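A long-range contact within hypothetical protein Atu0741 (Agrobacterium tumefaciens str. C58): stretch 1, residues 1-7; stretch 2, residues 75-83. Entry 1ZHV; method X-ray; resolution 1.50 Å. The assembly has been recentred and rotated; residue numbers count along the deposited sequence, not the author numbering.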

# COMPACT_ATOMS: atom_id res chain seq x y z
N ALA A 1 -1.78 12.33 -19.37
CA ALA A 1 -1.51 11.41 -18.23
C ALA A 1 -2.78 10.68 -17.81
O ALA A 1 -3.86 11.27 -17.79
CB ALA A 1 -0.95 12.19 -17.05
N PRO A 2 -2.67 9.39 -17.48
CA PRO A 2 -3.84 8.62 -17.07
C PRO A 2 -4.40 9.15 -15.75
O PRO A 2 -3.64 9.51 -14.85
CB PRO A 2 -3.30 7.20 -16.93
CG PRO A 2 -2.13 7.18 -17.87
CD PRO A 2 -1.49 8.51 -17.61
N ARG A 3 -5.72 9.21 -15.64
CA ARG A 3 -6.36 9.65 -14.40
C ARG A 3 -6.78 8.37 -13.70
O ARG A 3 -7.64 7.63 -14.19
CB ARG A 3 -7.60 10.50 -14.70
CG ARG A 3 -7.31 11.84 -15.34
CD ARG A 3 -8.60 12.56 -15.68
NE ARG A 3 -8.37 13.86 -16.32
CZ ARG A 3 -7.84 14.91 -15.71
NH1 ARG A 3 -7.47 14.84 -14.44
NH2 ARG A 3 -7.68 16.05 -16.38
N ILE A 4 -6.17 8.10 -12.55
CA ILE A 4 -6.46 6.89 -11.80
C ILE A 4 -7.36 7.14 -10.60
O ILE A 4 -7.29 8.19 -9.96
CB ILE A 4 -5.15 6.24 -11.32
CG1 ILE A 4 -4.25 5.93 -12.51
CG2 ILE A 4 -5.45 4.96 -10.54
CD1 ILE A 4 -4.89 5.00 -13.54
N LYS A 5 -8.21 6.17 -10.31
CA LYS A 5 -9.11 6.24 -9.17
C LYS A 5 -8.44 5.43 -8.06
O LYS A 5 -8.13 4.25 -8.25
CB LYS A 5 -10.46 5.62 -9.54
CG LYS A 5 -11.20 6.37 -10.64
CD LYS A 5 -12.13 5.45 -11.42
CE LYS A 5 -11.32 4.44 -12.24
NZ LYS A 5 -12.17 3.50 -13.02
N LEU A 6 -8.21 6.06 -6.92
CA LEU A 6 -7.58 5.38 -5.79
C LEU A 6 -8.53 5.31 -4.61
O LEU A 6 -9.11 6.31 -4.20
CB LEU A 6 -6.29 6.08 -5.37
CG LEU A 6 -5.16 6.10 -6.40
CD1 LEU A 6 -5.32 7.31 -7.31
CD2 LEU A 6 -3.81 6.16 -5.68
N LYS A 7 -8.68 4.11 -4.06
CA LYS A 7 -9.57 3.89 -2.93
C LYS A 7 -8.77 3.58 -1.68
O LYS A 7 -8.01 2.62 -1.63
CB LYS A 7 -10.51 2.72 -3.25
CG LYS A 7 -11.49 2.38 -2.16
CD LYS A 7 -12.32 1.16 -2.55
CE LYS A 7 -13.35 0.84 -1.48
NZ LYS A 7 -14.16 -0.36 -1.83
N GLU A 75 -1.04 1.35 -23.49
CA GLU A 75 0.40 1.49 -23.29
C GLU A 75 0.76 2.73 -22.48
O GLU A 75 1.69 3.46 -22.83
CB GLU A 75 1.12 1.51 -24.64
N THR A 76 0.02 2.98 -21.40
CA THR A 76 0.27 4.13 -20.54
C THR A 76 0.73 3.66 -19.16
O THR A 76 0.29 2.61 -18.69
CB THR A 76 -0.99 4.99 -20.42
N GLY A 77 1.60 4.43 -18.52
CA GLY A 77 2.09 4.05 -17.22
C GLY A 77 1.15 4.36 -16.07
O GLY A 77 1.20 5.45 -15.50
N ILE A 78 0.27 3.42 -15.74
CA ILE A 78 -0.68 3.60 -14.65
C ILE A 78 0.05 3.81 -13.32
O ILE A 78 -0.25 4.76 -12.59
CB ILE A 78 -1.63 2.37 -14.54
CG1 ILE A 78 -2.64 2.41 -15.70
CG2 ILE A 78 -2.36 2.38 -13.21
CD1 ILE A 78 -3.57 1.21 -15.74
N VAL A 79 0.99 2.93 -13.00
CA VAL A 79 1.73 3.09 -11.75
C VAL A 79 2.57 4.36 -11.80
O VAL A 79 2.59 5.14 -10.85
CB VAL A 79 2.64 1.86 -11.49
CG1 VAL A 79 3.56 2.12 -10.30
CG2 VAL A 79 1.79 0.63 -11.21
N LEU A 80 3.24 4.59 -12.92
CA LEU A 80 4.06 5.78 -13.08
C LEU A 80 3.27 7.06 -12.82
O LEU A 80 3.73 7.95 -12.10
CB LEU A 80 4.65 5.83 -14.50
CG LEU A 80 5.43 7.10 -14.88
CD1 LEU A 80 6.70 7.21 -14.06
CD2 LEU A 80 5.77 7.05 -16.37
N SER A 81 2.07 7.14 -13.40
CA SER A 81 1.23 8.33 -13.26
C SER A 81 0.90 8.64 -11.80
O SER A 81 0.70 9.80 -11.44
CB SER A 81 -0.08 8.16 -14.05
OG SER A 81 -1.00 7.31 -13.38
N VAL A 82 0.86 7.60 -10.97
CA VAL A 82 0.54 7.78 -9.57
C VAL A 82 1.77 8.06 -8.70
O VAL A 82 1.77 8.99 -7.90
CB VAL A 82 -0.22 6.55 -9.02
CG1 VAL A 82 -0.36 6.63 -7.51
CG2 VAL A 82 -1.61 6.49 -9.65
N ILE A 83 2.83 7.29 -8.88
CA ILE A 83 4.01 7.50 -8.05
C ILE A 83 4.88 8.70 -8.43
O ILE A 83 5.61 9.22 -7.59
CB ILE A 83 4.90 6.24 -7.96
CG1 ILE A 83 5.52 5.92 -9.32
CG2 ILE A 83 4.06 5.06 -7.46
CD1 ILE A 83 6.65 4.91 -9.24

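The contact joins the N-terminal segment, which runs into a strand at Lys5, to a loop and the helix that follows it. It is small, burying 320 Å² over both sides. No hydrogen bond crosses it among the atoms modelled, so packing holds the two stretches together. From stretch 1, the alternate residues Pro2, Ile4 and Leu6 point toward stretch 2. The long side chains of Arg3, Lys5 and Lys7 lie outside the contact and are exposed.

Glu75 lies out of reach, and its side chain is modelled only to CB. Thr76 makes the first contact. Its CB lies 3.5 Å from CG of Pro2, against the proline ring. OG1 and CG2 of Thr76 are not modelled, so the full extent of this contact cannot be read from the coordinates. Gly77 has no side chain and adds little to the contact. An ideal CB on Gly77 would come within 3.0 Å of CB of Leu80, so the absence of a side chain suits this position. O of Gly77 accepts a backbone hydrogen bond from N of Ser81, at 2.8 Å.

Ile78 points its CA-to-CB bond sideways, yet its CG2 still reaches CD1 of Ile4 at 3.7 Å. Both side chains are branched and aliphatic, so they suit an apolar contact. Val79 points away, and Leu80 is out of reach; neither is covered by stretch 1.

Ser81 points toward stretch 1 and is well covered by it. Its CA is 6.3 Å from CA of Pro2, the nearest CA pair between the stretches. A small side chain suits this close approach. CB of Ser81 lies 3.8 Å from CD of Pro2, and OG of Ser81 lies 3.6 Å from CG1 of Ile4. The chi1 p rotamer lets OG of Ser81 donate a hydrogen bond to O of Ile78, three residues back, at 2.8 Å. The hydroxyl is thus satisfied within its own stretch while it packs against apolar atoms. O of Pro2 is 3.7 Å from OG of Ser81 and is not hydrogen-bonded to it. This carbonyl is buried by the contact and has no partner anywhere in the model.

Val82 is buried and uses both methyl groups. CG2 of Val82 lies 3.9 Å from CB of Ile4, and CG1 of Val82 lies 3.9 Å from CD2 of Leu6. Its forked side chain, with chi1 in the t well, thereby touches two residues of stretch 1. Ile83 is out of reach.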